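Local coordinates for virulence protein vsdE (Salmonella enterica, PDB 5LQ6) that is a cysteine hydrolase that serves Salmonella as a virulence effector and suppresses host immune responses, at residues Ser108-Val111 and Asp112-Phe116; Tyr155-Pro158 and Ile159-Glu162. The protein carries 4 engineered substitutions. All blocks are in the same frame, centred on the assembly; numbering follows the deposited sequence.

Contact 1. Residues Ser108-Val111 and Asp112-Phe116; sequences SAIV and DKIIF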
loop_
_atom_site.group_PDB
_atom_site.type_symbol
_atom_site.label_atom_id
_atom_site.label_comp_id
_atom_site.label_asym_id
_atom_site.label_seq_id
_atom_site.Cartn_x
_atom_site.Cartn_y
_atom_site.Cartn_z
ATOM N N SER A 108 8.129 -2.890 -7.289
ATOM C CA SER A 108 7.430 -1.717 -6.796
ATOM C C SER A 108 7.861 -0.453 -7.522
ATOM O O SER A 108 7.075 0.485 -7.599
ATOM C CB SER A 108 7.478 -1.552 -5.271
ATOM O OG SER A 108 8.780 -1.351 -4.820
ATOM N N ALA A 109 9.103 -0.397 -8.012
ATOM C CA ALA A 109 9.566 0.778 -8.763
ATOM C C ALA A 109 8.755 0.944 -10.069
ATOM O O ALA A 109 8.318 2.041 -10.412
ATOM C CB ALA A 109 11.037 0.641 -9.095
ATOM N N ILE A 110 8.581 -0.159 -10.796
ATOM C CA ILE A 110 7.794 -0.125 -12.025
ATOM C C ILE A 110 6.348 0.192 -11.700
ATOM O O ILE A 110 5.710 1.038 -12.341
ATOM C CB ILE A 110 7.909 -1.457 -12.820
ATOM C CG1 ILE A 110 9.365 -1.655 -13.240
ATOM C CG2 ILE A 110 6.911 -1.513 -13.985
ATOM C CD1 ILE A 110 9.571 -2.951 -14.015
ATOM N N VAL A 111 5.807 -0.441 -10.651
ATOM C CA VAL A 111 4.435 -0.155 -10.292
ATOM C C VAL A 111 4.265 1.310 -9.903
ATOM O O VAL A 111 3.295 1.961 -10.315
ATOM C CB VAL A 111 3.918 -1.105 -9.155
ATOM C CG1 VAL A 111 2.601 -0.658 -8.554
ATOM C CG2 VAL A 111 3.861 -2.547 -9.659
ATOM N N ASP A 112 5.186 1.859 -9.125
ATOM C CA ASP A 112 5.085 3.222 -8.704
ATOM C C ASP A 112 5.214 4.195 -9.909
ATOM O O ASP A 112 4.502 5.182 -10.000
ATOM C CB ASP A 112 6.194 3.585 -7.691
ATOM C CG ASP A 112 5.916 3.123 -6.293
ATOM O OD1 ASP A 112 4.803 2.562 -5.967
ATOM O OD2 ASP A 112 6.858 3.378 -5.446
ATOM N N LYS A 113 6.146 3.882 -10.814
ATOM C CA LYS A 113 6.325 4.723 -11.988
ATOM C C LYS A 113 5.024 4.796 -12.801
ATOM O O LYS A 113 4.645 5.849 -13.287
ATOM C CB LYS A 113 7.486 4.218 -12.828
ATOM C CG LYS A 113 8.828 4.643 -12.284
ATOM C CD LYS A 113 10.005 4.081 -13.067
ATOM C CE LYS A 113 11.286 4.485 -12.383
ATOM N NZ LYS A 113 12.449 4.063 -13.203
ATOM N N ILE A 114 4.327 3.663 -12.917
ATOM C CA ILE A 114 3.070 3.658 -13.693
ATOM C C ILE A 114 1.952 4.401 -12.949
ATOM O O ILE A 114 1.315 5.251 -13.501
ATOM C CB ILE A 114 2.633 2.222 -13.999
ATOM C CG1 ILE A 114 3.678 1.575 -14.921
ATOM C CG2 ILE A 114 1.202 2.198 -14.557
ATOM C CD1 ILE A 114 3.389 0.129 -15.212
ATOM N N ILE A 115 1.721 4.046 -11.677
ATOM C CA ILE A 115 0.562 4.591 -10.965
ATOM C C ILE A 115 0.776 6.026 -10.513
ATOM O O ILE A 115 -0.103 6.844 -10.625
ATOM C CB ILE A 115 0.158 3.661 -9.808
ATOM C CG1 ILE A 115 -0.508 2.421 -10.400
ATOM C CG2 ILE A 115 -0.793 4.373 -8.844
ATOM C CD1 ILE A 115 -0.813 1.339 -9.397
ATOM N N PHE A 116 1.959 6.339 -10.002
ATOM C CA PHE A 116 2.232 7.666 -9.439
ATOM C C PHE A 116 3.065 8.571 -10.315
ATOM O O PHE A 116 3.043 9.791 -10.111
ATOM C CB PHE A 116 2.884 7.559 -8.043
ATOM C CG PHE A 116 2.073 6.699 -7.093
ATOM C CD1 PHE A 116 0.899 7.185 -6.564
ATOM C CD2 PHE A 116 2.507 5.395 -6.793
ATOM C CE1 PHE A 116 0.130 6.344 -5.707
ATOM C CE2 PHE A 116 1.722 4.589 -5.974
ATOM C CZ PHE A 116 0.571 5.080 -5.471
#
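V111 and I115 lie side by side along the helix, both side chains pointing the same way, and the tip CD1 of I115 settles 4.0 Å from V111 CG1. That V111 branch leans along the helix because it stands opposite the backbone N (chi1 168°). I110 and I114 repeat the pattern a residue earlier, with I110 CG2 4.1 Å from I114 CD1; I114 and I115 are each modelled in two conformers, so both methyl contacts hold for one conformer and are provisional. The backbone beneath is standard i to i+4 helix: I115 N reaches V111 O at 2.9 Å in an almost straight bond of 170°, and D112 N meets S108 O at 2.8 Å.

The two pairs show how one short helix, 108-116, can serve several neighbours in this effector, whose family belongs to the CA clan of peptidases. V111 packs on V77 and A81 of helix 76-89 and I115 on Y85, while I110 and I114 turn to helix 29-38; I114 also meets helix 12-19.

The first torsion of D112 (chi1 -79°) folds CG back over the preceding turn, near S108 O, without a bond between them. The buried carboxylate is satisfied by other partners: OD1 forms a salt bridge with R212 and OD2 accepts from L120 N, a pairing that probably stabilises its negative charge.

Contact 2. Residues Tyr155-Pro158 and Ile159-Glu162; sequences YIAP and IIGE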
loop_
_atom_site.group_PDB
_atom_site.type_symbol
_atom_site.label_atom_id
_atom_site.label_comp_id
_atom_site.label_asym_id
_atom_site.label_seq_id
_atom_site.Cartn_x
_atom_site.Cartn_y
_atom_site.Cartn_z
ATOM N N TYR A 155 7.928 -11.454 5.288
ATOM C CA TYR A 155 6.541 -11.767 5.633
ATOM C C TYR A 155 6.257 -13.260 5.385
ATOM O O TYR A 155 6.606 -13.759 4.334
ATOM C CB TYR A 155 5.620 -10.933 4.744
ATOM C CG TYR A 155 4.123 -11.167 4.908
ATOM C CD1 TYR A 155 3.392 -10.522 5.876
ATOM C CD2 TYR A 155 3.445 -12.062 4.060
ATOM C CE1 TYR A 155 2.013 -10.733 5.994
ATOM C CE2 TYR A 155 2.098 -12.308 4.176
ATOM C CZ TYR A 155 1.381 -11.647 5.140
ATOM O OH TYR A 155 0.014 -11.878 5.285
ATOM N N ILE A 156 5.618 -13.943 6.341
ATOM C CA ILE A 156 5.349 -15.377 6.189
ATOM C C ILE A 156 4.032 -15.553 5.442
ATOM O O ILE A 156 2.932 -15.375 6.024
ATOM C CB ILE A 156 5.385 -16.049 7.565
ATOM C CG1 ILE A 156 6.725 -15.806 8.255
ATOM C CG2 ILE A 156 5.008 -17.527 7.427
ATOM C CD1 ILE A 156 6.678 -16.138 9.717
ATOM N N ALA A 157 4.088 -15.854 4.153
ATOM C CA ALA A 157 2.926 -16.098 3.350
ATOM C C ALA A 157 2.582 -17.595 3.427
ATOM O O ALA A 157 3.507 -18.435 3.621
ATOM C CB ALA A 157 3.162 -15.675 1.942
ATOM N N PRO A 158 1.324 -17.929 3.209
ATOM C CA PRO A 158 0.984 -19.365 3.245
ATOM C C PRO A 158 1.746 -20.157 2.221
ATOM O O PRO A 158 1.944 -19.676 1.088
ATOM C CB PRO A 158 -0.526 -19.379 2.975
ATOM C CG PRO A 158 -0.974 -18.015 3.486
ATOM C CD PRO A 158 0.106 -17.099 3.034
ATOM N N ILE A 159 2.186 -21.335 2.645
ATOM C CA ILE A 159 2.962 -22.303 1.833
ATOM C C ILE A 159 4.392 -21.873 1.521
ATOM O O ILE A 159 5.344 -22.562 1.889
ATOM C CB ILE A 159 2.266 -22.686 0.529
ATOM C CG1 ILE A 159 0.863 -23.252 0.843
ATOM C CG2 ILE A 159 3.115 -23.761 -0.191
ATOM C CD1 ILE A 159 0.017 -23.628 -0.352
ATOM N N ILE A 160 4.529 -20.706 0.900
ATOM C CA ILE A 160 5.838 -20.225 0.470
ATOM C C ILE A 160 6.748 -19.733 1.588
ATOM O O ILE A 160 7.953 -19.744 1.472
ATOM C CB ILE A 160 5.712 -19.199 -0.622
ATOM C CG1 ILE A 160 5.125 -17.883 -0.110
ATOM C CG2 ILE A 160 4.909 -19.714 -1.821
ATOM C CD1 ILE A 160 5.283 -16.749 -1.158
ATOM N N GLY A 161 6.171 -19.291 2.703
ATOM C CA GLY A 161 6.970 -18.847 3.774
ATOM C C GLY A 161 7.467 -17.409 3.576
ATOM O O GLY A 161 6.798 -16.601 2.929
ATOM N N GLU A 162 8.598 -17.128 4.164
ATOM C CA GLU A 162 9.196 -15.759 4.199
ATOM C C GLU A 162 9.332 -15.228 2.798
ATOM O O GLU A 162 9.961 -15.850 1.918
ATOM C CB GLU A 162 10.533 -15.756 4.935
ATOM C CG GLU A 162 10.366 -15.895 6.428
ATOM C CD GLU A 162 11.678 -15.866 7.210
ATOM O OE1 GLU A 162 12.736 -15.659 6.596
ATOM O OE2 GLU A 162 11.613 -16.039 8.447
#
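G161 O is met by two donors, A157 N at 3.1 Å and the hydroxyl of S163. The first bond closes a beta hairpin between strands 147-157 and 163-172 of the antiparallel sheet; its return partner, G161 N to A157 O, is 2.9 Å long. The A157 N donor stands above the plane of the G161 carbonyl, not in line with a lone pair.

Beyond this pair, the P158-I160 loop reverses the chain through a classic gamma turn centred on I159 (phi 71°, psi -57°), in which I160 N bonds P158 O at 2.8 Å. I160 then rotates CG1 into the crowded position between its backbone N and carbonyl carbon (chi1 70°), and this lays CG1 3.6 Å from A157 CB. G161 has no CB to jam against the carbonyl O of I160.

At the base, the acceptors Y155 O and G161 O lie 3.2 Å apart. S163 OG is within bonding distance of both, and its one proton, shared or directed to either, may offset their repulsion. I156 and E162, a non-hydrogen-bonded pair, put their side chains on one face: I156 CG1 lies 4.1 Å from E162 CG, beyond which E162 OE2 bonds the hydroxyl of S206.

Contacts 1 and 2 follow one another along the chain without touching: their centres are 24 Å apart and their nearest atoms about 14 Å. What relates them is the probable catalytic centre, where C76, H165 and D185 have the geometry of a Cys-His-Asp triad. Helix 76-89, a neighbour of contact 1, begins with C76. From contact 2, the ring of Y155 stacks on H165 and touches D185; its side chain is about 6 Å from a bound sodium ion. The sheet gives a second spatial relation: R212, which reaches contact 1, lies on strand 209-212, next to the strand 147-157 that leads into the hairpin.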